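Glypican-1 (PDB 4YWT) carries heparan sulfate chains at the cell surface, binds collagen through them and takes part in Schwann cell myelination. Local coordinates at residues 295-300 with 384-389; 289-294 with 465-470; 172-177 with 333-338; 167-172 with 199-204. The protein carries 3 engineered substitutions. One frame throughout, in Å; residues are numbered along the deposited sequence.

Contact 1 (295-300 with 384-389). With CA (calcium ion), chain F.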
loop_
_atom_site.group_PDB
_atom_site.type_symbol
_atom_site.label_atom_id
_atom_site.label_comp_id
_atom_site.label_asym_id
_atom_site.label_seq_id
_atom_site.Cartn_x
_atom_site.Cartn_y
_atom_site.Cartn_z
ATOM N N SER A 295 3.348 -10.374 2.119
ATOM C CA SER A 295 4.318 -10.709 1.078
ATOM C C SER A 295 5.222 -9.515 0.763
ATOM O O SER A 295 6.370 -9.684 0.351
ATOM C CB SER A 295 3.608 -11.193 -0.190
ATOM O OG SER A 295 2.953 -10.130 -0.858
ATOM N N MET A 296 4.703 -8.310 0.976
ATOM C CA MET A 296 5.461 -7.088 0.732
ATOM C C MET A 296 6.493 -6.852 1.829
ATOM O O MET A 296 7.588 -6.357 1.565
ATOM C CB MET A 296 4.522 -5.886 0.623
ATOM C CG MET A 296 3.919 -5.702 -0.760
ATOM S SD MET A 296 3.148 -4.087 -0.985
ATOM C CE MET A 296 1.872 -4.143 0.264
ATOM N N VAL A 297 6.138 -7.200 3.061
ATOM C CA VAL A 297 7.095 -7.152 4.156
ATOM C C VAL A 297 8.173 -8.202 3.917
ATOM O O VAL A 297 9.363 -7.945 4.108
ATOM C CB VAL A 297 6.419 -7.386 5.524
ATOM C CG1 VAL A 297 7.453 -7.700 6.594
ATOM C CG2 VAL A 297 5.589 -6.173 5.920
ATOM N N LEU A 298 7.750 -9.381 3.469
ATOM C CA LEU A 298 8.676 -10.482 3.223
ATOM C C LEU A 298 9.669 -10.206 2.097
ATOM O O LEU A 298 10.846 -10.547 2.212
ATOM C CB LEU A 298 7.904 -11.765 2.912
ATOM C CG LEU A 298 7.501 -12.605 4.124
ATOM C CD1 LEU A 298 6.824 -13.893 3.683
ATOM C CD2 LEU A 298 8.719 -12.899 4.988
ATOM N N ILE A 299 9.200 -9.592 1.014
ATOM C CA ILE A 299 10.034 -9.409 -0.174
ATOM C C ILE A 299 11.228 -8.480 0.078
ATOM O O ILE A 299 12.239 -8.566 -0.619
ATOM C CB ILE A 299 9.205 -8.865 -1.366
ATOM C CG1 ILE A 299 9.966 -9.049 -2.683
ATOM C CG2 ILE A 299 8.831 -7.407 -1.157
ATOM C CD1 ILE A 299 10.252 -10.495 -3.025
ATOM N N THR A 300 11.121 -7.615 1.083
ATOM C CA THR A 300 12.181 -6.649 1.371
ATOM C C THR A 300 13.479 -7.322 1.808
ATOM O O THR A 300 14.558 -6.747 1.677
ATOM C CB THR A 300 11.755 -5.645 2.464
ATOM O OG1 THR A 300 11.522 -6.339 3.695
ATOM C CG2 THR A 300 10.496 -4.908 2.048
ATOM N N GLN A 384 5.255 1.083 8.922
ATOM C CA GLN A 384 4.031 1.655 8.367
ATOM C C GLN A 384 3.072 0.600 7.815
ATOM O O GLN A 384 1.856 0.778 7.862
ATOM C CB GLN A 384 4.366 2.666 7.269
ATOM C CG GLN A 384 4.871 4.008 7.783
ATOM C CD GLN A 384 3.795 4.819 8.489
ATOM O OE1 GLN A 384 2.621 4.444 8.506
ATOM N NE2 GLN A 384 4.195 5.943 9.074
ATOM N N LEU A 385 3.618 -0.494 7.294
ATOM C CA LEU A 385 2.797 -1.548 6.707
ATOM C C LEU A 385 2.213 -2.456 7.782
ATOM O O LEU A 385 1.068 -2.893 7.673
ATOM C CB LEU A 385 3.606 -2.368 5.701
ATOM C CG LEU A 385 3.898 -1.660 4.377
ATOM C CD1 LEU A 385 4.509 -2.618 3.369
ATOM C CD2 LEU A 385 2.634 -1.018 3.819
ATOM N N ARG A 386 2.997 -2.740 8.817
ATOM C CA ARG A 386 2.481 -3.487 9.957
ATOM C C ARG A 386 1.426 -2.661 10.681
ATOM O O ARG A 386 0.534 -3.207 11.328
ATOM C CB ARG A 386 3.602 -3.871 10.926
ATOM C CG ARG A 386 4.541 -4.949 10.412
ATOM C CD ARG A 386 5.561 -5.335 11.474
ATOM N NE ARG A 386 6.898 -5.520 10.915
ATOM C CZ ARG A 386 7.398 -6.692 10.538
ATOM N NH1 ARG A 386 6.672 -7.795 10.655
ATOM N NH2 ARG A 386 8.625 -6.762 10.040
ATOM N N ASP A 387 1.532 -1.340 10.561
ATOM C CA ASP A 387 0.604 -0.439 11.239
ATOM C C ASP A 387 -0.769 -0.359 10.566
ATOM O O ASP A 387 -1.775 -0.104 11.230
ATOM C CB ASP A 387 1.208 0.961 11.330
ATOM C CG ASP A 387 0.346 1.913 12.132
ATOM O OD1 ASP A 387 -0.027 1.560 13.271
ATOM O OD2 ASP A 387 0.037 3.010 11.622
ATOM N N VAL A 388 -0.815 -0.575 9.254
ATOM C CA VAL A 388 -2.061 -0.408 8.509
ATOM C C VAL A 388 -2.609 -1.715 7.932
ATOM O O VAL A 388 -3.481 -1.696 7.062
ATOM C CB VAL A 388 -1.889 0.599 7.352
ATOM C CG1 VAL A 388 -1.458 1.956 7.889
ATOM C CG2 VAL A 388 -0.888 0.075 6.327
ATOM N N GLN A 389 -2.110 -2.848 8.417
ATOM C CA GLN A 389 -2.599 -4.141 7.951
ATOM C C GLN A 389 -4.005 -4.412 8.483
ATOM O O GLN A 389 -4.738 -5.233 7.930
ATOM C CB GLN A 389 -1.651 -5.267 8.369
ATOM C CG GLN A 389 -1.341 -5.302 9.853
ATOM C CD GLN A 389 -0.384 -6.418 10.222
ATOM O OE1 GLN A 389 -0.110 -7.307 9.417
ATOM N NE2 GLN A 389 0.130 -6.376 11.444
HETATM CA CA CA F . -3.454 -0.345 12.873
HETATM O O HOH W 1 -1.985 -2.225 12.991
HETATM O O HOH W 2 -5.389 0.978 13.350
HETATM O O HOH W 3 -4.650 1.087 11.377
#
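L385 meets M296 and V297 in the apolar part of this contact. CG2 of V297 lies 4.3 Å from CB of L385, and CD1 of the same leucine comes within 4.3 Å of CB of M296. The polar chain that joins in is R386. Its CG is anti to the carbonyl carbon (chi1 -71°), the chain bends at chi3, and its end comes nearer to V297 than its start. CG1 of V297 sits over one guanidinium face, 3.8 Å from NH2 of R386, and the two side chains cross at about a right angle. Within segment 295-300, OG1 of T300 donates to O of V297 at 2.7 Å. A calcium ion is bound on the other segment. O of D387 is 2.4 Å from it, three waters join in, and OD1 of D390 also binds. One of these waters donates to O of R386. The whole is helix-against-helix packing of 286-299 on 373-387 in the mainly helical glypican core, with a calcium site beside it, built on the backbone oxygen of D387.

Contact 2 (289-294 with 465-470)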
loop_
_atom_site.group_PDB
_atom_site.type_symbol
_atom_site.label_atom_id
_atom_site.label_comp_id
_atom_site.label_asym_id
_atom_site.label_seq_id
_atom_site.Cartn_x
_atom_site.Cartn_y
_atom_site.Cartn_z
ATOM N N TRP A 289 -5.722 -8.053 1.670
ATOM C CA TRP A 289 -4.905 -6.903 2.045
ATOM C C TRP A 289 -3.765 -7.373 2.947
ATOM O O TRP A 289 -2.597 -7.037 2.722
ATOM C CB TRP A 289 -5.765 -5.842 2.739
ATOM C CG TRP A 289 -5.023 -4.647 3.267
ATOM C CD1 TRP A 289 -4.567 -4.465 4.539
ATOM C CD2 TRP A 289 -4.680 -3.455 2.544
ATOM N NE1 TRP A 289 -3.953 -3.241 4.653
ATOM C CE2 TRP A 289 -4.009 -2.602 3.442
ATOM C CE3 TRP A 289 -4.871 -3.030 1.225
ATOM C CZ2 TRP A 289 -3.526 -1.349 3.064
ATOM C CZ3 TRP A 289 -4.391 -1.786 0.851
ATOM C CH2 TRP A 289 -3.726 -0.960 1.768
ATOM N N ARG A 290 -4.112 -8.174 3.951
ATOM C CA ARG A 290 -3.124 -8.733 4.867
ATOM C C ARG A 290 -2.133 -9.639 4.146
ATOM O O ARG A 290 -0.943 -9.625 4.453
ATOM C CB ARG A 290 -3.809 -9.511 5.993
ATOM C CG ARG A 290 -4.568 -8.640 6.981
ATOM C CD ARG A 290 -5.164 -9.479 8.098
ATOM N NE ARG A 290 -6.029 -8.695 8.974
ATOM C CZ ARG A 290 -5.607 -8.029 10.044
ATOM N NH1 ARG A 290 -4.324 -8.044 10.374
ATOM N NH2 ARG A 290 -6.470 -7.344 10.783
ATOM N N ASN A 291 -2.626 -10.430 3.195
ATOM C CA ASN A 291 -1.756 -11.289 2.397
ATOM C C ASN A 291 -0.737 -10.473 1.610
ATOM O O ASN A 291 0.475 -10.747 1.650
ATOM C CB ASN A 291 -2.579 -12.153 1.438
ATOM C CG ASN A 291 -3.281 -13.298 2.139
ATOM O OD1 ASN A 291 -2.834 -13.770 3.184
ATOM N ND2 ASN A 291 -4.387 -13.755 1.562
ATOM N N LEU A 292 -1.238 -9.467 0.899
ATOM C CA LEU A 292 -0.382 -8.600 0.104
ATOM C C LEU A 292 0.669 -7.925 0.967
ATOM O O LEU A 292 1.854 -7.971 0.649
ATOM C CB LEU A 292 -1.199 -7.534 -0.627
ATOM C CG LEU A 292 -0.332 -6.712 -1.582
ATOM C CD1 LEU A 292 0.205 -7.609 -2.682
ATOM C CD2 LEU A 292 -1.092 -5.534 -2.169
ATOM N N LEU A 293 0.235 -7.304 2.060
ATOM C CA LEU A 293 1.164 -6.584 2.928
ATOM C C LEU A 293 2.179 -7.529 3.568
ATOM O O LEU A 293 3.329 -7.151 3.792
ATOM C CB LEU A 293 0.409 -5.805 4.004
ATOM C CG LEU A 293 0.074 -4.352 3.655
ATOM C CD1 LEU A 293 -0.929 -4.273 2.514
ATOM C CD2 LEU A 293 -0.445 -3.614 4.878
ATOM N N ASP A 294 1.757 -8.759 3.848
ATOM C CA ASP A 294 2.666 -9.774 4.372
ATOM C C ASP A 294 3.753 -10.115 3.359
ATOM O O ASP A 294 4.942 -10.138 3.696
ATOM C CB ASP A 294 1.903 -11.040 4.763
ATOM C CG ASP A 294 1.613 -11.111 6.249
ATOM O OD1 ASP A 294 1.568 -10.046 6.902
ATOM O OD2 ASP A 294 1.432 -12.234 6.766
ATOM N N ARG A 465 2.248 -12.535 -7.561
ATOM C CA ARG A 465 3.467 -11.981 -8.151
ATOM C C ARG A 465 4.600 -11.873 -7.132
ATOM O O ARG A 465 5.750 -12.181 -7.441
ATOM C CB ARG A 465 3.208 -10.597 -8.752
ATOM C CG ARG A 465 2.523 -10.589 -10.105
ATOM C CD ARG A 465 2.823 -9.280 -10.826
ATOM N NE ARG A 465 2.056 -9.118 -12.057
ATOM C CZ ARG A 465 1.049 -8.264 -12.200
ATOM N NH1 ARG A 465 0.687 -7.489 -11.186
ATOM N NH2 ARG A 465 0.405 -8.180 -13.356
ATOM N N LEU A 466 4.270 -11.433 -5.921
ATOM C CA LEU A 466 5.277 -11.234 -4.881
ATOM C C LEU A 466 5.761 -12.536 -4.251
ATOM O O LEU A 466 6.897 -12.619 -3.785
ATOM C CB LEU A 466 4.736 -10.309 -3.793
ATOM C CG LEU A 466 4.821 -8.818 -4.110
ATOM C CD1 LEU A 466 3.628 -8.086 -3.540
ATOM C CD2 LEU A 466 6.113 -8.245 -3.550
ATOM N N ARG A 467 4.900 -13.547 -4.223
ATOM C CA ARG A 467 5.299 -14.850 -3.708
ATOM C C ARG A 467 6.248 -15.518 -4.699
ATOM O O ARG A 467 7.285 -16.078 -4.314
ATOM C CB ARG A 467 4.070 -15.721 -3.438
ATOM C CG ARG A 467 3.242 -15.228 -2.260
ATOM C CD ARG A 467 1.973 -16.041 -2.053
ATOM N NE ARG A 467 1.290 -15.648 -0.821
ATOM C CZ ARG A 467 0.046 -15.998 -0.507
ATOM N NH1 ARG A 467 -0.666 -16.749 -1.335
ATOM N NH2 ARG A 467 -0.487 -15.592 0.638
ATOM N N SER A 468 5.898 -15.432 -5.980
ATOM C CA SER A 468 6.774 -15.935 -7.033
ATOM C C SER A 468 8.107 -15.192 -7.020
ATOM O O SER A 468 9.168 -15.808 -7.108
ATOM C CB SER A 468 6.106 -15.802 -8.402
ATOM O OG SER A 468 4.973 -16.646 -8.494
ATOM N N ALA A 469 8.041 -13.870 -6.905
ATOM C CA ALA A 469 9.238 -13.037 -6.834
ATOM C C ALA A 469 10.107 -13.441 -5.650
ATOM O O ALA A 469 11.333 -13.480 -5.753
ATOM C CB ALA A 469 8.861 -11.569 -6.737
ATOM N N TYR A 470 9.462 -13.740 -4.528
ATOM C CA TYR A 470 10.178 -14.188 -3.343
ATOM C C TYR A 470 10.878 -15.511 -3.608
ATOM O O TYR A 470 12.013 -15.715 -3.179
ATOM C CB TYR A 470 9.232 -14.330 -2.151
ATOM C CG TYR A 470 9.950 -14.644 -0.859
ATOM C CD1 TYR A 470 10.496 -13.629 -0.084
ATOM C CD2 TYR A 470 10.095 -15.954 -0.420
ATOM C CE1 TYR A 470 11.157 -13.908 1.097
ATOM C CE2 TYR A 470 10.755 -16.243 0.759
ATOM C CZ TYR A 470 11.283 -15.216 1.514
ATOM O OH TYR A 470 11.940 -15.496 2.689
HETATM O O HOH W 4 1.196 -13.333 2.305
#
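L292 overlaps L466, methyl against methyl. CD1 of L292 and CD1 of L466 are 3.6 Å apart, and the two side chains cross at about a right angle. This is helix-to-helix packing in the elongated glypican fold, where helix 450-471, the last modelled helix, lies on helix 286-299. CB of L292 points away from the partner. With CG anti to the backbone N (chi1 -174°) and chi2 at 64°, CD1 nevertheless reaches L466. L292 also touches L459, M462 and T463 of the same partner helix, and L466 reaches on to S295, M296 and I299. Both leucines are buried.

At the outer margin the contact turns polar. R467 stretches its chain from CG to NE and brings NH2 near N291. OD1 of N291 lies near the guanidinium plane, at its edge, but 3.9 Å from NH2 of R467. The amide and guanidinium planes are 61° apart. ND2 of N291 is bonded to OE1 of E288, one turn back in its own helix. A water makes a polar link between the helices. It lies in the guanidinium plane, accepts from NH2 of R467 at 3.3 Å, and donates to O of N291 at 2.8 Å.

Contact 3 (172-177 with 333-338)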
loop_
_atom_site.group_PDB
_atom_site.type_symbol
_atom_site.label_atom_id
_atom_site.label_comp_id
_atom_site.label_asym_id
_atom_site.label_seq_id
_atom_site.Cartn_x
_atom_site.Cartn_y
_atom_site.Cartn_z
ATOM N N ARG A 172 35.339 -8.333 -27.339
ATOM C CA ARG A 172 35.943 -7.013 -27.522
ATOM C C ARG A 172 37.232 -6.835 -26.718
ATOM O O ARG A 172 38.247 -6.372 -27.246
ATOM C CB ARG A 172 34.943 -5.917 -27.143
ATOM C CG ARG A 172 33.770 -5.788 -28.101
ATOM C CD ARG A 172 32.806 -4.701 -27.654
ATOM N NE ARG A 172 33.451 -3.392 -27.587
ATOM C CZ ARG A 172 33.576 -2.566 -28.621
ATOM N NH1 ARG A 172 33.100 -2.910 -29.810
ATOM N NH2 ARG A 172 34.176 -1.393 -28.465
ATOM N N LEU A 173 37.186 -7.208 -25.443
ATOM C CA LEU A 173 38.343 -7.075 -24.565
ATOM C C LEU A 173 39.515 -7.924 -25.047
ATOM O O LEU A 173 40.668 -7.492 -24.984
ATOM C CB LEU A 173 37.974 -7.451 -23.128
ATOM C CG LEU A 173 37.184 -6.397 -22.348
ATOM C CD1 LEU A 173 36.778 -6.920 -20.982
ATOM C CD2 LEU A 173 37.995 -5.124 -22.206
ATOM N N PHE A 174 39.223 -9.127 -25.536
ATOM C CA PHE A 174 40.285 -9.992 -26.037
ATOM C C PHE A 174 40.878 -9.434 -27.326
ATOM O O PHE A 174 42.088 -9.505 -27.536
ATOM C CB PHE A 174 39.780 -11.414 -26.269
ATOM C CG PHE A 174 40.878 -12.402 -26.539
ATOM C CD1 PHE A 174 41.644 -12.903 -25.499
ATOM C CD2 PHE A 174 41.150 -12.826 -27.830
ATOM C CE1 PHE A 174 42.660 -13.810 -25.740
ATOM C CE2 PHE A 174 42.165 -13.732 -28.077
ATOM C CZ PHE A 174 42.918 -14.226 -27.030
ATOM N N LYS A 175 40.023 -8.887 -28.187
ATOM C CA LYS A 175 40.502 -8.221 -29.394
ATOM C C LYS A 175 41.428 -7.061 -29.045
ATOM O O LYS A 175 42.468 -6.874 -29.679
ATOM C CB LYS A 175 39.338 -7.710 -30.245
ATOM C CG LYS A 175 38.566 -8.788 -30.981
ATOM C CD LYS A 175 37.532 -8.166 -31.907
ATOM C CE LYS A 175 38.164 -7.117 -32.813
ATOM N NZ LYS A 175 37.176 -6.539 -33.767
ATOM N N GLN A 176 41.047 -6.288 -28.031
ATOM C CA GLN A 176 41.805 -5.099 -27.652
ATOM C C GLN A 176 43.123 -5.461 -26.973
ATOM O O GLN A 176 44.120 -4.756 -27.126
ATOM C CB GLN A 176 40.971 -4.198 -26.739
ATOM C CG GLN A 176 41.558 -2.807 -26.551
ATOM C CD GLN A 176 40.758 -1.950 -25.588
ATOM O OE1 GLN A 176 39.923 -2.450 -24.835
ATOM N NE2 GLN A 176 41.005 -0.645 -25.619
ATOM N N LEU A 177 43.126 -6.561 -26.225
ATOM C CA LEU A 177 44.359 -7.055 -25.620
ATOM C C LEU A 177 45.359 -7.486 -26.686
ATOM O O LEU A 177 46.568 -7.342 -26.509
ATOM C CB LEU A 177 44.079 -8.225 -24.672
ATOM C CG LEU A 177 44.094 -7.929 -23.170
ATOM C CD1 LEU A 177 42.933 -7.034 -22.767
ATOM C CD2 LEU A 177 44.098 -9.220 -22.360
ATOM N N THR A 333 47.025 -16.581 -18.647
ATOM C CA THR A 333 46.437 -17.913 -18.557
ATOM C C THR A 333 45.358 -18.140 -19.612
ATOM O O THR A 333 45.373 -19.155 -20.309
ATOM C CB THR A 333 45.834 -18.161 -17.162
ATOM O OG1 THR A 333 46.859 -18.036 -16.168
ATOM C CG2 THR A 333 45.225 -19.553 -17.081
ATOM N N LEU A 334 44.426 -17.195 -19.725
ATOM C CA LEU A 334 43.364 -17.280 -20.723
ATOM C C LEU A 334 43.937 -17.414 -22.124
ATOM O O LEU A 334 43.536 -18.299 -22.882
ATOM C CB LEU A 334 42.447 -16.056 -20.661
ATOM C CG LEU A 334 41.507 -15.890 -21.861
ATOM C CD1 LEU A 334 40.554 -17.073 -21.996
ATOM C CD2 LEU A 334 40.733 -14.581 -21.782
ATOM N N THR A 335 44.873 -16.534 -22.464
ATOM C CA THR A 335 45.503 -16.568 -23.778
ATOM C C THR A 335 45.714 -17.785 -24.676
ATOM O O THR A 335 45.775 -17.683 -25.901
ATOM C CB THR A 335 46.501 -15.407 -23.966
ATOM O OG1 THR A 335 45.841 -14.163 -23.698
ATOM C CG2 THR A 335 47.033 -15.382 -25.396
ATOM N N ALA A 336 45.866 -18.936 -24.029
ATOM C CA ALA A 336 45.886 -20.226 -24.696
ATOM C C ALA A 336 45.302 -20.491 -26.073
ATOM O O ALA A 336 44.085 -20.605 -26.222
ATOM C CB ALA A 336 45.484 -21.306 -23.706
ATOM N N LYS A 337 46.167 -20.576 -27.078
ATOM C CA LYS A 337 45.717 -20.563 -28.465
ATOM C C LYS A 337 44.937 -21.814 -28.852
ATOM O O LYS A 337 43.802 -21.708 -29.316
ATOM C CB LYS A 337 46.915 -20.394 -29.402
ATOM N N VAL A 338 45.552 -22.976 -28.623
ATOM C CA VAL A 338 45.045 -24.310 -28.992
ATOM C C VAL A 338 43.825 -24.339 -29.919
ATOM O O VAL A 338 42.683 -24.188 -29.477
ATOM C CB VAL A 338 44.697 -25.127 -27.730
ATOM C CG1 VAL A 338 44.262 -26.536 -28.112
ATOM C CG2 VAL A 338 45.891 -25.179 -26.792
#
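F174 reaches from helix 158-177 to L334 and T335, where the short helix 331-334 runs out. This is packing of helix 158-177 on the end of that short helix, near one end of the elongated, mainly helical glypican core. CB of F174 points toward the partner segment. CG is anti to the backbone N (chi1 -169°), and the ring extends outward from the helix. CD1, on one side of the ring, meets CD2 of L334 at 4.2 Å. Next along the same side, CE1 meets the hydroxyl of T335. Both partners approach the ring obliquely, and both of their side chains also run at a slant to that of F174.

The two partners differ in kind. L334 is buried and gives F174 an apolar neighbour. Its other neighbours include L198 and L327, so this leucine links F174 to the surrounding apolar packing. T335 is the first residue after the helix to leave helical backbone angles. It offers its hydroxyl oxygen to the ring side, but the bonds of that oxygen lie with other groups: O of R331 and NE2 of H178. The ring of H178 also meets that of F174 edge-to-face, so H178 touches both sides of this contact. With CG2 of T335 anti to its backbone N, it is the hydroxyl branch, OG1, that lies 3.8 Å from CE1 of F174.

Contact 4 (167-172 with 199-204)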
loop_
_atom_site.group_PDB
_atom_site.type_symbol
_atom_site.label_atom_id
_atom_site.label_comp_id
_atom_site.label_asym_id
_atom_site.label_seq_id
_atom_site.Cartn_x
_atom_site.Cartn_y
_atom_site.Cartn_z
ATOM N N ALA A 167 29.649 -12.347 -23.057
ATOM C CA ALA A 167 30.184 -12.905 -24.295
ATOM C C ALA A 167 30.826 -11.808 -25.143
ATOM O O ALA A 167 32.034 -11.845 -25.436
ATOM C CB ALA A 167 29.090 -13.613 -25.077
ATOM N N ARG A 168 30.014 -10.822 -25.515
ATOM C CA ARG A 168 30.478 -9.733 -26.370
ATOM C C ARG A 168 31.624 -8.951 -25.729
ATOM O O ARG A 168 32.583 -8.567 -26.409
ATOM C CB ARG A 168 29.319 -8.792 -26.705
ATOM C CG ARG A 168 28.086 -9.481 -27.285
ATOM C CD ARG A 168 28.331 -10.042 -28.685
ATOM N NE ARG A 168 28.991 -11.346 -28.668
ATOM C CZ ARG A 168 28.361 -12.503 -28.494
ATOM N NH1 ARG A 168 27.047 -12.528 -28.321
ATOM N NH2 ARG A 168 29.045 -13.640 -28.494
ATOM N N LEU A 169 31.528 -8.727 -24.421
ATOM C CA LEU A 169 32.574 -8.002 -23.708
ATOM C C LEU A 169 33.889 -8.773 -23.729
ATOM O O LEU A 169 34.955 -8.180 -23.875
ATOM C CB LEU A 169 32.161 -7.718 -22.265
ATOM C CG LEU A 169 33.153 -6.843 -21.495
ATOM C CD1 LEU A 169 33.281 -5.479 -22.159
ATOM C CD2 LEU A 169 32.749 -6.701 -20.037
ATOM N N LEU A 170 33.809 -10.092 -23.582
ATOM C CA LEU A 170 35.001 -10.929 -23.645
ATOM C C LEU A 170 35.611 -10.863 -25.040
ATOM O O LEU A 170 36.832 -10.758 -25.186
ATOM C CB LEU A 170 34.677 -12.378 -23.272
ATOM C CG LEU A 170 35.821 -13.382 -23.442
ATOM C CD1 LEU A 170 37.020 -12.989 -22.590
ATOM C CD2 LEU A 170 35.360 -14.789 -23.099
ATOM N N GLU A 171 34.755 -10.915 -26.060
ATOM C CA GLU A 171 35.216 -10.757 -27.439
ATOM C C GLU A 171 35.997 -9.456 -27.626
ATOM O O GLU A 171 37.171 -9.472 -28.015
ATOM C CB GLU A 171 34.039 -10.790 -28.416
ATOM C CG GLU A 171 33.252 -12.087 -28.419
ATOM C CD GLU A 171 32.112 -12.069 -29.421
ATOM O OE1 GLU A 171 31.675 -10.962 -29.802
ATOM O OE2 GLU A 171 31.655 -13.157 -29.826
ATOM N N ARG A 172 35.339 -8.333 -27.339
ATOM C CA ARG A 172 35.943 -7.013 -27.522
ATOM C C ARG A 172 37.232 -6.835 -26.718
ATOM O O ARG A 172 38.247 -6.372 -27.246
ATOM C CB ARG A 172 34.943 -5.917 -27.143
ATOM C CG ARG A 172 33.770 -5.788 -28.101
ATOM C CD ARG A 172 32.806 -4.701 -27.654
ATOM N NE ARG A 172 33.451 -3.392 -27.587
ATOM C CZ ARG A 172 33.576 -2.566 -28.621
ATOM N NH1 ARG A 172 33.100 -2.910 -29.810
ATOM N NH2 ARG A 172 34.176 -1.393 -28.465
ATOM N N ARG A 199 36.410 -19.510 -16.695
ATOM C CA ARG A 199 36.013 -18.333 -15.930
ATOM C C ARG A 199 37.068 -17.231 -15.964
ATOM O O ARG A 199 37.715 -16.954 -14.953
ATOM C CB ARG A 199 35.686 -18.724 -14.489
ATOM C CG ARG A 199 34.281 -19.285 -14.330
ATOM C CD ARG A 199 34.203 -20.327 -13.230
ATOM N NE ARG A 199 32.820 -20.652 -12.894
ATOM C CZ ARG A 199 32.445 -21.260 -11.773
ATOM N NH1 ARG A 199 33.354 -21.618 -10.876
ATOM N NH2 ARG A 199 31.163 -21.514 -11.551
ATOM N N PRO A 200 37.243 -16.598 -17.136
ATOM C CA PRO A 200 38.221 -15.518 -17.296
ATOM C C PRO A 200 37.880 -14.294 -16.452
ATOM O O PRO A 200 38.786 -13.577 -16.031
ATOM C CB PRO A 200 38.141 -15.190 -18.792
ATOM C CG PRO A 200 36.779 -15.626 -19.202
ATOM C CD PRO A 200 36.479 -16.837 -18.375
ATOM N N PHE A 201 36.593 -14.060 -16.213
ATOM C CA PHE A 201 36.160 -12.917 -15.413
ATOM C C PHE A 201 36.036 -13.267 -13.932
ATOM O O PHE A 201 35.628 -12.433 -13.123
ATOM C CB PHE A 201 34.824 -12.374 -15.923
ATOM C CG PHE A 201 34.902 -11.728 -17.276
ATOM C CD1 PHE A 201 35.659 -10.584 -17.472
ATOM C CD2 PHE A 201 34.195 -12.249 -18.347
ATOM C CE1 PHE A 201 35.724 -9.983 -18.717
ATOM C CE2 PHE A 201 34.254 -11.651 -19.593
ATOM C CZ PHE A 201 35.020 -10.518 -19.779
ATOM N N GLY A 202 36.377 -14.503 -13.582
ATOM C CA GLY A 202 36.283 -14.954 -12.206
ATOM C C GLY A 202 34.867 -15.335 -11.811
ATOM O O GLY A 202 34.096 -15.834 -12.631
ATOM N N GLU A 203 34.527 -15.098 -10.548
ATOM C CA GLU A 203 33.215 -15.465 -10.024
ATOM C C GLU A 203 32.219 -14.316 -10.147
ATOM O O GLU A 203 31.027 -14.485 -9.885
ATOM C CB GLU A 203 33.324 -15.896 -8.559
ATOM C CG GLU A 203 34.707 -16.371 -8.147
ATOM C CD GLU A 203 34.767 -16.779 -6.686
ATOM O OE1 GLU A 203 34.342 -17.908 -6.364
ATOM O OE2 GLU A 203 35.235 -15.967 -5.860
ATOM N N ALA A 204 32.720 -13.152 -10.547
ATOM C CA ALA A 204 31.911 -11.937 -10.617
ATOM C C ALA A 204 30.674 -12.031 -11.528
ATOM O O ALA A 204 29.616 -11.522 -11.160
ATOM C CB ALA A 204 32.785 -10.759 -11.043
#
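L170 meets F201 at the centre of this buried contact. CB of L170 lies 3.8 Å from CE2 of F201, and CZ of the ring comes within 3.9 Å of CA of L170. The phenyl tip therefore rests close against the helix backbone. L169 adds a second neighbour, with its CD2 4.4 Å from CZ of F201. Both leucines approach the ring obliquely. CD2 of L170 touches CG of P200 at 4.2 Å, so this one leucine meets two successive residues of the loop.

P200 and F201 are placed as the middle residues of a type I beta turn, R199 to G202, closed by N of G202 bonding O of R199. Away from the loop, on the helix, R168 grips E171 with the side of its guanidinium. NE of R168 reaches OE1 of E171 at 2.9 Å and NH2 reaches OE2 at 3.0 Å, both from above the carboxylate plane. NH1 salt-bridges E164.

Further out, the ring of F201 meets that of W166, with the planes at about 45°. F201 also touches A323 and L327 of helix 316-328, while L170 and P200 reach L334. The loop before helix 204-236 is thus packed among helices 158-177, 316-328 and 331-334.

In the fold
The contacts form two pairs along the elongated helical core. Contacts 1 and 2 share helix 286-299 and have centres 9 Å apart. They touch directly, with a probable hydrogen bond from NE1 of W289 to O of V388. Contacts 3 and 4 share helix 158-177 and R172, with centres 10 Å apart. The centres of contacts 1 and 3 are 50 Å apart. Along the chain contact 4 closes before contacts 1 and 2 open, and contact 1 is nested inside contact 2. Contact 3 crosses the other three. Contacts 1 and 2 join helices 286-299, 373-387 and 450-471 near the middle; contacts 3 and 4 join helix 158-177 to helix 331-334 and the loop before 204-236 near one end.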